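Local coordinates for putative xanthine dehydrogenase YAGS fad-binding subunit (Escherichia coli, PDB 5G5G), which probably serves as the molybdenum-binding catalytic subunit of a periplasmic aldehyde oxidase, carrying its cofactor as a pterin cytosine dinucleotide, at residues 219-224 with 229-234; 213-218 with 245-250; 431-436 with 604-609. All blocks are in the same frame, centred on the assembly; numbering follows the deposited sequence.

Contact 1: 219-224 with 229-234; sequences DLAKTL and ENVRII
Leu220 and Ala221, on helix 213-224, face Val231 and Ile233 of strand 231-234, closing the second half of a beta-alpha-beta unit in which strand 203-208 is the first strand. The segment axes of helix and strand pass 9.6 Å apart, their directions 137° from one another. The closest contacts are between methyl groups. Leu220, with CG anti to its backbone N (chi1 -178°), turns its CD2 branch to the strand, where it faces both Ile233 and Val231. That methyl meets the end of Ile233 at 4.1 Å from CD1, the two chains set slantwise to each other, and lies 4.5 Å from Val231 CG1. Val231 divides its two methyls between neighbours on the helix, CG1 going to Leu220 and CG2 to Ala221. The packing is buried but light. Ile233 also lies on Ile213, Cys216 and Arg217 of the preceding helical turns, while Leu224 turns to helix 250-262. On the helix itself, Asp219 O accepts both Thr223 N and Thr223 OG1 from opposite faces of its carbonyl plane. Where the short methyl of Ala221 brings the two backbones nearest, its CB stands 4.2 Å from Val231 CG2.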
ATOM      1  N   ASP C 219      -6.681  19.813  17.735  1.00 17.29           N
ATOM      2  CA  ASP C 219      -5.655  18.972  18.363  1.00 17.84           C
ATOM      3  C   ASP C 219      -4.303  19.616  18.230  1.00 16.90           C
ATOM      4  O   ASP C 219      -3.486  19.534  19.174  1.00 16.75           O
ATOM      5  CB  ASP C 219      -5.674  17.552  17.808  1.00 18.04           C
ATOM      6  CG  ASP C 219      -6.965  16.805  18.198  1.00 20.58           C
ATOM      7  OD1 ASP C 219      -7.671  17.319  19.089  1.00 23.04           O
ATOM      8  OD2 ASP C 219      -7.298  15.732  17.655  1.00 20.90           O
ATOM      9  N   LEU C 220      -4.040  20.226  17.085  1.00 16.00           N
ATOM     10  CA  LEU C 220      -2.700  20.890  16.911  1.00 16.08           C
ATOM     11  C   LEU C 220      -2.602  22.088  17.865  1.00 17.38           C
ATOM     12  O   LEU C 220      -1.579  22.304  18.534  1.00 17.16           O
ATOM     13  CB  LEU C 220      -2.487  21.352  15.481  1.00 16.06           C
ATOM     14  CG  LEU C 220      -1.131  21.994  15.190  1.00 16.05           C
ATOM     15  CD1 LEU C 220       0.015  21.120  15.659  1.00 15.97           C
ATOM     16  CD2 LEU C 220      -1.000  22.300  13.715  1.00 16.57           C
ATOM     17  N   ALA C 221      -3.682  22.876  17.906  1.00 17.49           N
ATOM     18  CA  ALA C 221      -3.729  24.007  18.832  1.00 19.22           C
ATOM     19  C   ALA C 221      -3.554  23.566  20.277  1.00 19.96           C
ATOM     20  O   ALA C 221      -2.798  24.184  21.011  1.00 20.79           O
ATOM     21  CB  ALA C 221      -4.998  24.837  18.651  1.00 19.18           C
ATOM     22  N   LYS C 222      -4.218  22.489  20.706  1.00 20.28           N
ATOM     23  CA  LYS C 222      -4.067  22.035  22.090  1.00 21.49           C
ATOM     24  C   LYS C 222      -2.650  21.547  22.386  1.00 20.32           C
ATOM     25  O   LYS C 222      -2.136  21.719  23.496  1.00 19.71           O
ATOM     26  CB  LYS C 222      -5.058  20.910  22.390  1.00 23.92           C
ATOM     27  CG  LYS C 222      -5.068  20.437  23.828  1.00 27.18           C
ATOM     28  CD  LYS C 222      -6.241  19.479  24.066  1.00 30.84           C
ATOM     29  CE  LYS C 222      -6.106  18.636  25.353  1.00 33.73           C
ATOM     30  NZ  LYS C 222      -6.597  19.190  26.633  1.00 36.30           N
ATOM     31  N   THR C 223      -2.050  20.868  21.419  1.00 18.32           N
ATOM     32  CA  THR C 223      -0.705  20.344  21.588  1.00 18.15           C
ATOM     33  C   THR C 223       0.316  21.480  21.696  1.00 18.59           C
ATOM     34  O   THR C 223       1.216  21.487  22.578  1.00 19.58           O
ATOM     35  CB  THR C 223      -0.327  19.402  20.417  1.00 17.21           C
ATOM     36  OG1 THR C 223      -1.314  18.362  20.260  1.00 16.93           O
ATOM     37  CG2 THR C 223       0.997  18.756  20.684  1.00 17.10           C
ATOM     38  N   LEU C 224       0.202  22.447  20.810  1.00 18.51           N
ATOM     39  CA  LEU C 224       1.059  23.644  20.851  1.00 18.99           C
ATOM     40  C   LEU C 224       0.753  24.617  21.974  1.00 20.76           C
ATOM     41  O   LEU C 224       1.606  25.490  22.264  1.00 21.31           O
ATOM     42  CB  LEU C 224       0.913  24.435  19.567  1.00 18.53           C
ATOM     43  CG  LEU C 224       1.442  23.712  18.300  1.00 18.00           C
ATOM     44  CD1 LEU C 224       1.115  24.537  17.062  1.00 18.42           C
ATOM     45  CD2 LEU C 224       2.937  23.491  18.441  1.00 18.25           C
ATOM     46  N   GLU C 229      -8.086  29.711  17.298  1.00 25.71           N
ATOM     47  CA  GLU C 229      -8.367  30.735  16.316  1.00 29.22           C
ATOM     48  C   GLU C 229      -7.131  31.184  15.548  1.00 27.76           C
ATOM     49  O   GLU C 229      -7.261  31.779  14.499  1.00 30.36           O
ATOM     50  CB  GLU C 229      -9.094  31.992  16.922  1.00 33.23           C
ATOM     51  CG  GLU C 229      -8.936  32.274  18.425  1.00 37.41           C
ATOM     52  CD  GLU C 229      -9.676  31.269  19.344  1.00 39.80           C
ATOM     53  OE1 GLU C 229     -10.909  31.063  19.183  1.00 48.78           O
ATOM     54  OE2 GLU C 229      -9.042  30.679  20.255  1.00 38.47           O
ATOM     55  N   ASN C 230      -5.952  30.917  16.089  1.00 26.43           N
ATOM     56  CA  ASN C 230      -4.694  31.308  15.470  1.00 26.06           C
ATOM     57  C   ASN C 230      -4.115  30.257  14.506  1.00 24.16           C
ATOM     58  O   ASN C 230      -3.013  30.420  14.025  1.00 23.33           O
ATOM     59  CB  ASN C 230      -3.704  31.647  16.575  1.00 26.04           C
ATOM     60  CG  ASN C 230      -4.023  32.981  17.236  1.00 28.35           C
ATOM     61  OD1 ASN C 230      -4.933  33.668  16.826  1.00 28.00           O
ATOM     62  ND2 ASN C 230      -3.239  33.364  18.222  1.00 29.11           N
ATOM     63  N   VAL C 231      -4.888  29.217  14.207  1.00 23.06           N
ATOM     64  CA  VAL C 231      -4.423  28.068  13.388  1.00 21.60           C
ATOM     65  C   VAL C 231      -5.351  27.893  12.196  1.00 21.00           C
ATOM     66  O   VAL C 231      -6.590  27.865  12.356  1.00 20.87           O
ATOM     67  CB  VAL C 231      -4.427  26.768  14.179  1.00 21.58           C
ATOM     68  CG1 VAL C 231      -4.037  25.569  13.275  1.00 21.08           C
ATOM     69  CG2 VAL C 231      -3.468  26.889  15.356  1.00 22.78           C
ATOM     70  N   ARG C 232      -4.751  27.734  11.020  1.00 19.40           N
ATOM     71  CA  ARG C 232      -5.458  27.473   9.808  1.00 18.94           C
ATOM     72  C   ARG C 232      -4.848  26.171   9.262  1.00 17.81           C
ATOM     73  O   ARG C 232      -3.638  26.046   9.161  1.00 16.78           O
ATOM     74  CB  ARG C 232      -5.356  28.581   8.769  1.00 19.74           C
ATOM     75  CG  ARG C 232      -6.096  28.293   7.457  1.00 20.22           C
ATOM     76  CD  ARG C 232      -6.072  29.474   6.513  1.00 21.64           C
ATOM     77  NE  ARG C 232      -6.659  29.193   5.201  1.00 21.21           N
ATOM     78  CZ  ARG C 232      -6.655  30.032   4.176  1.00 22.26           C
ATOM     79  NH1 ARG C 232      -6.035  31.224   4.224  1.00 24.51           N
ATOM     80  NH2 ARG C 232      -7.239  29.703   3.049  1.00 22.12           N
ATOM     81  N   ILE C 233      -5.722  25.218   8.928  1.00 15.67           N
ATOM     82  CA  ILE C 233      -5.305  23.940   8.373  1.00 15.32           C
ATOM     83  C   ILE C 233      -5.787  23.855   6.912  1.00 15.15           C
ATOM     84  O   ILE C 233      -6.974  24.148   6.619  1.00 14.64           O
ATOM     85  CB  ILE C 233      -5.926  22.773   9.206  1.00 15.32           C
ATOM     86  CG1 ILE C 233      -5.556  22.822  10.697  1.00 15.91           C
ATOM     87  CG2 ILE C 233      -5.592  21.435   8.593  1.00 15.01           C
ATOM     88  CD1 ILE C 233      -4.069  22.789  10.988  1.00 15.99           C
ATOM     89  N   ILE C 234      -4.922  23.335   6.027  1.00 13.91           N
ATOM     90  CA  ILE C 234      -5.180  23.235   4.598  1.00 13.93           C
ATOM     91  C   ILE C 234      -4.799  21.840   4.104  1.00 13.12           C
ATOM     92  O   ILE C 234      -3.694  21.412   4.323  1.00 12.60           O
ATOM     93  CB  ILE C 234      -4.359  24.322   3.827  1.00 13.99           C
ATOM     94  CG1 ILE C 234      -4.774  25.693   4.340  1.00 15.18           C
ATOM     95  CG2 ILE C 234      -4.528  24.161   2.344  1.00 14.05           C
ATOM     96  CD1 ILE C 234      -3.968  26.841   3.791  1.00 16.41           C
TER

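Contact 2: 213-218 with 245-250. With MOS (dioxothiomolybdenum(VI) ion), chain Z.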
ATOM      1  N   ILE C 213     -10.288  17.930   9.180  1.00 13.20           N
ATOM      2  CA  ILE C 213      -9.672  19.261   9.199  1.00 13.54           C
ATOM      3  C   ILE C 213      -9.918  19.878  10.555  1.00 13.96           C
ATOM      4  O   ILE C 213      -8.995  20.435  11.164  1.00 13.41           O
ATOM      5  CB  ILE C 213     -10.240  20.187   8.102  1.00 14.24           C
ATOM      6  CG1 ILE C 213      -9.854  19.697   6.687  1.00 15.29           C
ATOM      7  CG2 ILE C 213      -9.816  21.654   8.286  1.00 15.13           C
ATOM      8  CD1 ILE C 213      -8.353  19.842   6.377  1.00 16.42           C
ATOM      9  N   ASP C 214     -11.163  19.781  11.035  1.00 14.36           N
ATOM     10  CA  ASP C 214     -11.466  20.479  12.307  1.00 15.94           C
ATOM     11  C   ASP C 214     -10.765  19.811  13.498  1.00 15.91           C
ATOM     12  O   ASP C 214     -10.269  20.512  14.387  1.00 16.80           O
ATOM     13  CB  ASP C 214     -12.967  20.575  12.549  1.00 16.83           C
ATOM     14  CG  ASP C 214     -13.303  21.508  13.694  1.00 18.60           C
ATOM     15  OD1 ASP C 214     -12.962  22.709  13.664  1.00 19.09           O
ATOM     16  OD2 ASP C 214     -13.993  21.019  14.599  1.00 19.39           O
ATOM     17  N   TRP C 215     -10.703  18.479  13.526  1.00 15.39           N
ATOM     18  CA  TRP C 215     -10.018  17.767  14.614  1.00 15.43           C
ATOM     19  C   TRP C 215      -8.548  18.140  14.575  1.00 15.83           C
ATOM     20  O   TRP C 215      -7.932  18.338  15.620  1.00 15.65           O
ATOM     21  CB  TRP C 215     -10.079  16.262  14.439  1.00 15.81           C
ATOM     22  CG  TRP C 215     -11.440  15.650  14.678  1.00 16.79           C
ATOM     23  CD1 TRP C 215     -12.590  16.277  15.076  1.00 18.60           C
ATOM     24  CD2 TRP C 215     -11.731  14.267  14.569  1.00 17.34           C
ATOM     25  NE1 TRP C 215     -13.626  15.328  15.161  1.00 19.24           N
ATOM     26  CE2 TRP C 215     -13.096  14.085  14.900  1.00 18.05           C
ATOM     27  CE3 TRP C 215     -10.968  13.154  14.209  1.00 16.74           C
ATOM     28  CZ2 TRP C 215     -13.696  12.817  14.918  1.00 18.12           C
ATOM     29  CZ3 TRP C 215     -11.566  11.897  14.230  1.00 17.07           C
ATOM     30  CH2 TRP C 215     -12.926  11.748  14.538  1.00 17.10           C
ATOM     31  N   CYS C 216      -7.987  18.185  13.369  1.00 14.77           N
ATOM     32  CA  CYS C 216      -6.544  18.591  13.217  1.00 15.14           C
ATOM     33  C   CYS C 216      -6.301  19.944  13.836  1.00 15.35           C
ATOM     34  O   CYS C 216      -5.360  20.146  14.622  1.00 15.13           O
ATOM     35  CB  CYS C 216      -6.163  18.600  11.737  1.00 14.89           C
ATOM     36  SG  CYS C 216      -4.420  18.992  11.388  1.00 16.99           S
ATOM     37  N   ARG C 217      -7.135  20.905  13.480  1.00 15.11           N
ATOM     38  CA  ARG C 217      -6.971  22.251  13.980  1.00 16.89           C
ATOM     39  C   ARG C 217      -7.019  22.317  15.525  1.00 17.23           C
ATOM     40  O   ARG C 217      -6.153  22.923  16.199  1.00 16.69           O
ATOM     41  CB  ARG C 217      -8.047  23.132  13.389  1.00 18.22           C
ATOM     42  CG  ARG C 217      -7.825  24.608  13.585  1.00 21.16           C
ATOM     43  CD  ARG C 217      -9.065  25.315  13.138  1.00 24.23           C
ATOM     44  NE  ARG C 217      -9.081  26.696  13.511  1.00 27.84           N
ATOM     45  CZ  ARG C 217     -10.174  27.439  13.589  1.00 32.61           C
ATOM     46  NH1 ARG C 217     -11.371  26.911  13.351  1.00 34.76           N
ATOM     47  NH2 ARG C 217     -10.061  28.713  13.940  1.00 35.07           N
ATOM     48  N   THR C 218      -8.029  21.662  16.092  1.00 17.08           N
ATOM     49  CA  THR C 218      -8.204  21.679  17.533  1.00 17.81           C
ATOM     50  C   THR C 218      -7.047  20.982  18.247  1.00 17.52           C
ATOM     51  O   THR C 218      -6.538  21.491  19.244  1.00 17.22           O
ATOM     52  CB  THR C 218      -9.516  21.019  17.930  1.00 19.06           C
ATOM     53  OG1 THR C 218     -10.565  21.805  17.382  1.00 19.43           O
ATOM     54  CG2 THR C 218      -9.659  20.953  19.428  1.00 20.22           C
ATOM     55  N   LYS C 245      -4.844   8.772   8.678  1.00  9.96           N
ATOM     56  CA  LYS C 245      -4.750  10.214   8.690  1.00 10.56           C
ATOM     57  C   LYS C 245      -5.967  10.861   9.302  1.00 10.64           C
ATOM     58  O   LYS C 245      -6.203  12.029   9.109  1.00 10.38           O
ATOM     59  CB  LYS C 245      -4.493  10.733   7.261  1.00 10.54           C
ATOM     60  CG  LYS C 245      -3.098  10.350   6.758  1.00 10.46           C
ATOM     61  CD  LYS C 245      -2.908  10.758   5.324  1.00 10.22           C
ATOM     62  CE  LYS C 245      -1.622  10.174   4.722  1.00 10.31           C
ATOM     63  NZ  LYS C 245      -1.425  10.511   3.276  1.00 10.27           N
ATOM     64  N   LEU C 246      -6.698  10.132  10.140  1.00 10.15           N
ATOM     65  CA  LEU C 246      -7.738  10.727  10.945  1.00 10.50           C
ATOM     66  C   LEU C 246      -7.259  11.688  11.976  1.00 11.08           C
ATOM     67  O   LEU C 246      -8.019  12.551  12.382  1.00 11.80           O
ATOM     68  CB  LEU C 246      -8.522   9.655  11.739  1.00 10.36           C
ATOM     69  CG  LEU C 246      -9.457   8.781  10.932  1.00 10.67           C
ATOM     70  CD1 LEU C 246      -9.813   7.557  11.733  1.00 10.70           C
ATOM     71  CD2 LEU C 246     -10.678   9.569  10.519  1.00 11.30           C
ATOM     72  N   PHE C 247      -6.023  11.492  12.480  1.00 11.13           N
ATOM     73  CA  PHE C 247      -5.550  12.205  13.624  1.00 11.83           C
ATOM     74  C   PHE C 247      -4.266  12.976  13.320  1.00 12.15           C
ATOM     75  O   PHE C 247      -3.487  12.636  12.418  1.00 11.99           O
ATOM     76  CB  PHE C 247      -5.267  11.193  14.739  1.00 12.26           C
ATOM     77  CG  PHE C 247      -6.335  10.150  14.879  1.00 12.81           C
ATOM     78  CD1 PHE C 247      -7.613  10.523  15.192  1.00 13.50           C
ATOM     79  CD2 PHE C 247      -6.045   8.791  14.649  1.00 12.93           C
ATOM     80  CE1 PHE C 247      -8.624   9.568  15.314  1.00 14.69           C
ATOM     81  CE2 PHE C 247      -7.059   7.848  14.764  1.00 13.70           C
ATOM     82  CZ  PHE C 247      -8.338   8.235  15.088  1.00 13.95           C
ATOM     83  N   LEU C 248      -3.993  13.948  14.143  1.00 12.36           N
ATOM     84  CA  LEU C 248      -2.662  14.599  14.166  1.00 12.92           C
ATOM     85  C   LEU C 248      -1.516  13.590  14.330  1.00 12.95           C
ATOM     86  O   LEU C 248      -1.534  12.765  15.280  1.00 13.40           O
ATOM     87  CB  LEU C 248      -2.628  15.576  15.330  1.00 13.10           C
ATOM     88  CG  LEU C 248      -1.499  16.608  15.294  1.00 13.45           C
ATOM     89  CD1 LEU C 248      -1.839  17.611  14.201  1.00 13.69           C
ATOM     90  CD2 LEU C 248      -1.432  17.254  16.654  1.00 13.84           C
ATOM     91  N   ARG C 249      -0.498  13.682  13.446  1.00 12.39           N
ATOM     92  CA  ARG C 249       0.691  12.845  13.547  1.00 12.56           C
ATOM     93  C   ARG C 249       1.971  13.736  13.697  1.00 12.87           C
ATOM     94  O   ARG C 249       1.891  14.967  13.683  1.00 12.72           O
ATOM     95  CB  ARG C 249       0.785  11.962  12.316  1.00 12.30           C
ATOM     96  CG  ARG C 249      -0.428  11.060  12.103  1.00 12.85           C
ATOM     97  CD  ARG C 249      -0.144   9.563  12.372  1.00 13.02           C
ATOM     98  NE  ARG C 249       0.213   9.347  13.749  1.00 14.01           N
ATOM     99  CZ  ARG C 249      -0.639   9.172  14.759  1.00 14.88           C
ATOM    100  NH1 ARG C 249      -1.952   9.173  14.557  1.00 14.81           N
ATOM    101  NH2 ARG C 249      -0.176   9.010  15.984  1.00 14.70           N
ATOM    102  N   SER C 250       3.120  13.076  13.855  1.00 13.30           N
ATOM    103  CA  SER C 250       4.367  13.730  14.224  0.50 13.58           C
ATOM    104  C   SER C 250       4.811  14.769  13.172  1.00 14.14           C
ATOM    105  O   SER C 250       5.471  15.755  13.513  1.00 14.72           O
ATOM    106  CB  SER C 250       5.452  12.687  14.447  0.50 13.63           C
ATOM    107  OG  SER C 250       5.680  11.901  13.279  0.50 12.68           O
TER
HETATM  108 MO   MOS Z 922     -11.976   5.235   8.319  1.00 12.91          MO
HETATM  109  S   MOS Z 922     -10.862   3.795   9.753  0.60 14.31           S
HETATM  110  O1  MOS Z 922     -10.894   6.633   8.578  1.00 12.77           O
HETATM  111  O2  MOS Z 922     -13.252   5.320   9.979  1.00 14.52           O
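Beside the molybdenum site, Trp215 of helix 213-224 packs against Leu246 and Phe247 of the loop 245-250. Leu246 O lies at the edge of the indole, near its plane, 3.5 Å from Trp215 CE3, and Trp215 CZ3 touches Phe247 CE1 at 3.9 Å. Trp215 and Phe247 run side by side and point the same way, but their rings meet obliquely. Phe247 is covered on one face by Leu246 CB, 3.5 Å above the ring plane and over its centre. The helix is the one that connects strands 203-208 and 231-234 in a beta-alpha-beta unit, and the loop leads into helix 250-262, with Arg249 as its N-cap residue. Leu246 faces two ways: its carbonyl meets the indole, while its isobutyl end belongs to the pocket of the dioxothiomolybdenum ion. The branched end is set against O1 of that ion, with Leu246 CG, CD1 and CD2 each 3.5 Å from it, an apolar wall next to an ion that is also hydrogen-bonded to Gln211 NE2 and Gly508 N. Lys94 makes a cation-pi contact with Trp215 and touches Phe247 as well. Farther along, Cys216 SG meets Leu248 CD1 at 4.1 Å.

Contact 3: 431-436 with 604-609; sequences VGHGVA and VRRMLA
Val431 CG2 sits over the centre of one face of the Arg605 guanidinium, 3.8 Å from Arg605 CZ, and the two side chains cross at about a right angle. The arginine chain is bent at chi3 (65°), which turns the flat group broadside to the methyl. Two residues on, His433 NE2 lies 4.1 Å from Arg606 NH2, each near the plane of the other's group, with ring and guanidinium planes 68° apart; the pair is joined through a third residue. Both strands belong to a mixed sheet in which strand 584-596 runs between them, antiparallel to each. Its Glu592 supplies the link: OE1 takes His433 NE2 in a hydrogen bond and Arg606 NH2 in a salt bridge, while OE2 takes Arg605 NE. Arg605 and Arg606 form a classic beta bulge opposite this glutamate, so two successive arginines can reach one carboxylate. Farther out, Asp426 pairs with Arg605 NH1. With an alanine in place of Arg605, Val431 would probably lose the flat group facing CG2, and Glu592 OE2 and Asp426 would each lose the salt bridge they make with this arginine. Phe412 holds Arg606 by its carbonyl oxygen, which accepts NH1, and by a cation-pi contact.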
ATOM      1  N   VAL C 431      -9.587 -25.008  -7.834  1.00 17.95           N
ATOM      2  CA  VAL C 431     -10.527 -23.884  -7.853  1.00 17.27           C
ATOM      3  C   VAL C 431     -11.568 -24.016  -6.767  1.00 16.49           C
ATOM      4  O   VAL C 431     -12.102 -25.126  -6.510  1.00 16.67           O
ATOM      5  CB  VAL C 431     -11.234 -23.813  -9.196  1.00 18.24           C
ATOM      6  CG1 VAL C 431     -12.209 -22.670  -9.221  1.00 18.21           C
ATOM      7  CG2 VAL C 431     -10.178 -23.651 -10.313  1.00 19.13           C
ATOM      8  N   GLY C 432     -11.860 -22.899  -6.129  1.00 15.63           N
ATOM      9  CA  GLY C 432     -12.865 -22.848  -5.082  1.00 15.55           C
ATOM     10  C   GLY C 432     -13.686 -21.588  -5.132  1.00 15.03           C
ATOM     11  O   GLY C 432     -13.234 -20.551  -5.637  1.00 14.79           O
ATOM     12  N   HIS C 433     -14.906 -21.695  -4.580  1.00 14.93           N
ATOM     13  CA  HIS C 433     -15.874 -20.641  -4.486  1.00 14.75           C
ATOM     14  C   HIS C 433     -16.244 -20.434  -3.034  1.00 14.56           C
ATOM     15  O   HIS C 433     -16.423 -21.417  -2.301  1.00 14.63           O
ATOM     16  CB  HIS C 433     -17.128 -20.987  -5.315  1.00 15.79           C
ATOM     17  CG  HIS C 433     -16.832 -21.255  -6.750  1.00 17.01           C
ATOM     18  ND1 HIS C 433     -16.553 -22.518  -7.229  1.00 18.40           N
ATOM     19  CD2 HIS C 433     -16.658 -20.406  -7.798  1.00 18.26           C
ATOM     20  CE1 HIS C 433     -16.309 -22.455  -8.526  1.00 19.25           C
ATOM     21  NE2 HIS C 433     -16.311 -21.176  -8.884  1.00 19.33           N
ATOM     22  N   GLY C 434     -16.283 -19.179  -2.607  1.00 13.39           N
ATOM     23  CA  GLY C 434     -16.622 -18.796  -1.231  1.00 13.41           C
ATOM     24  C   GLY C 434     -17.533 -17.599  -1.174  1.00 13.22           C
ATOM     25  O   GLY C 434     -17.561 -16.766  -2.093  1.00 12.60           O
ATOM     26  N   VAL C 435     -18.279 -17.506  -0.065  1.00 12.82           N
ATOM     27  CA  VAL C 435     -19.124 -16.383   0.187  1.00 12.80           C
ATOM     28  C   VAL C 435     -18.968 -15.897   1.599  1.00 12.17           C
ATOM     29  O   VAL C 435     -18.657 -16.690   2.507  1.00 12.12           O
ATOM     30  CB  VAL C 435     -20.615 -16.745  -0.077  1.00 12.99           C
ATOM     31  CG1 VAL C 435     -21.083 -17.872   0.857  1.00 13.26           C
ATOM     32  CG2 VAL C 435     -21.534 -15.543   0.006  1.00 13.25           C
ATOM     33  N   ALA C 436     -19.230 -14.603   1.777  1.00 11.81           N
ATOM     34  CA  ALA C 436     -19.359 -14.012   3.124  1.00 11.77           C
ATOM     35  C   ALA C 436     -20.276 -12.797   3.071  1.00 12.12           C
ATOM     36  O   ALA C 436     -20.425 -12.148   2.006  1.00 13.03           O
ATOM     37  CB  ALA C 436     -18.002 -13.606   3.695  1.00 11.48           C
ATOM     38  N   VAL C 604      -6.522 -14.960  -6.757  1.00 13.81           N
ATOM     39  CA  VAL C 604      -7.939 -14.721  -6.900  1.00 14.24           C
ATOM     40  C   VAL C 604      -8.324 -14.658  -8.361  1.00 15.03           C
ATOM     41  O   VAL C 604      -7.700 -13.947  -9.141  1.00 14.86           O
ATOM     42  CB  VAL C 604      -8.367 -13.452  -6.179  1.00 13.33           C
ATOM     43  CG1 VAL C 604      -9.902 -13.279  -6.182  1.00 13.22           C
ATOM     44  CG2 VAL C 604      -7.852 -13.499  -4.743  1.00 12.93           C
ATOM     45  N   ARG C 605      -9.399 -15.355  -8.718  1.00 15.27           N
ATOM     46  CA  ARG C 605      -9.871 -15.456 -10.088  1.00 16.52           C
ATOM     47  C   ARG C 605     -11.031 -14.564 -10.480  1.00 16.69           C
ATOM     48  O   ARG C 605     -11.066 -14.115 -11.626  1.00 17.03           O
ATOM     49  CB  ARG C 605     -10.231 -16.885 -10.416  1.00 17.58           C
ATOM     50  CG  ARG C 605      -8.986 -17.771 -10.436  1.00 19.06           C
ATOM     51  CD  ARG C 605      -9.317 -19.236 -10.228  1.00 20.06           C
ATOM     52  NE  ARG C 605     -10.110 -19.801 -11.328  1.00 21.03           N
ATOM     53  CZ  ARG C 605      -9.625 -20.483 -12.372  1.00 22.37           C
ATOM     54  NH1 ARG C 605      -8.341 -20.712 -12.499  1.00 22.87           N
ATOM     55  NH2 ARG C 605     -10.463 -20.977 -13.270  1.00 23.50           N
ATOM     56  N   ARG C 606     -11.948 -14.292  -9.545  1.00 16.22           N
ATOM     57  CA  ARG C 606     -13.123 -13.496  -9.792  1.00 16.46           C
ATOM     58  C   ARG C 606     -13.658 -13.038  -8.444  1.00 15.70           C
ATOM     59  O   ARG C 606     -13.658 -13.825  -7.481  1.00 14.33           O
ATOM     60  CB  ARG C 606     -14.138 -14.380 -10.503  1.00 18.95           C
ATOM     61  CG  ARG C 606     -15.345 -13.676 -11.027  1.00 21.22           C
ATOM     62  CD  ARG C 606     -16.057 -14.619 -12.013  1.00 22.05           C
ATOM     63  NE  ARG C 606     -16.236 -16.020 -11.571  1.00 22.08           N
ATOM     64  CZ  ARG C 606     -17.407 -16.596 -11.246  1.00 21.49           C
ATOM     65  NH1 ARG C 606     -18.536 -15.922 -11.252  1.00 21.15           N
ATOM     66  NH2 ARG C 606     -17.471 -17.866 -10.919  1.00 21.86           N
ATOM     67  N   MET C 607     -14.082 -11.767  -8.378  1.00 14.93           N
ATOM     68  CA  MET C 607     -14.764 -11.238  -7.189  1.00 14.32           C
ATOM     69  C   MET C 607     -16.010 -10.474  -7.568  1.00 14.03           C
ATOM     70  O   MET C 607     -15.989  -9.719  -8.536  1.00 13.06           O
ATOM     71  CB  MET C 607     -13.821 -10.324  -6.395  1.00 14.12           C
ATOM     72  CG  MET C 607     -12.507 -10.962  -6.026  1.00 14.09           C
ATOM     73  SD  MET C 607     -11.447  -9.753  -5.179  1.00 13.86           S
ATOM     74  CE  MET C 607     -12.256  -9.636  -3.611  1.00 13.95           C
ATOM     75  N   LEU C 608     -17.077 -10.699  -6.789  1.00 13.64           N
ATOM     76  CA  LEU C 608     -18.325  -9.959  -6.905  1.00 13.56           C
ATOM     77  C   LEU C 608     -18.686  -9.410  -5.532  1.00 13.20           C
ATOM     78  O   LEU C 608     -18.642 -10.135  -4.546  1.00 12.69           O
ATOM     79  CB  LEU C 608     -19.465 -10.815  -7.431  1.00 14.29           C
ATOM     80  CG  LEU C 608     -20.866 -10.186  -7.417  1.00 15.37           C
ATOM     81  CD1 LEU C 608     -20.957  -8.999  -8.358  1.00 15.79           C
ATOM     82  CD2 LEU C 608     -21.922 -11.228  -7.768  1.00 15.27           C
ATOM     83  N   ALA C 609     -19.026  -8.138  -5.457  1.00 12.70           N
ATOM     84  CA  ALA C 609     -19.647  -7.543  -4.259  1.00 12.89           C
ATOM     85  C   ALA C 609     -21.042  -7.009  -4.624  1.00 13.47           C
ATOM     86  O   ALA C 609     -21.179  -6.223  -5.568  1.00 12.45           O
ATOM     87  CB  ALA C 609     -18.812  -6.410  -3.725  1.00 13.49           C
TER

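Overall arrangement
Contacts 1 and 2 share helix 213-224 and lie with centres about 9 Å apart, contact 1 falling within the stretch of chain that contact 2 spans. They touch directly: Arg217 NE approaches Val231 O at 3.0 Å in a weak hydrogen bond, and Thr223 OG1 lies 3.8 Å from Leu248 CD2. Contact 2 borders the molybdenum pocket through Leu246, whose side chain is also about 6 Å from the pterin cytosine dinucleotide; contact 1 carries the same packing outward to strand 231-234. Contact 3 lies across the chain's centre in the second molybdopterin cofactor-binding region, its centre about 47 Å from that of contact 1 and about 38 Å from that of contact 2, with nearest atoms about 23 Å from the latter.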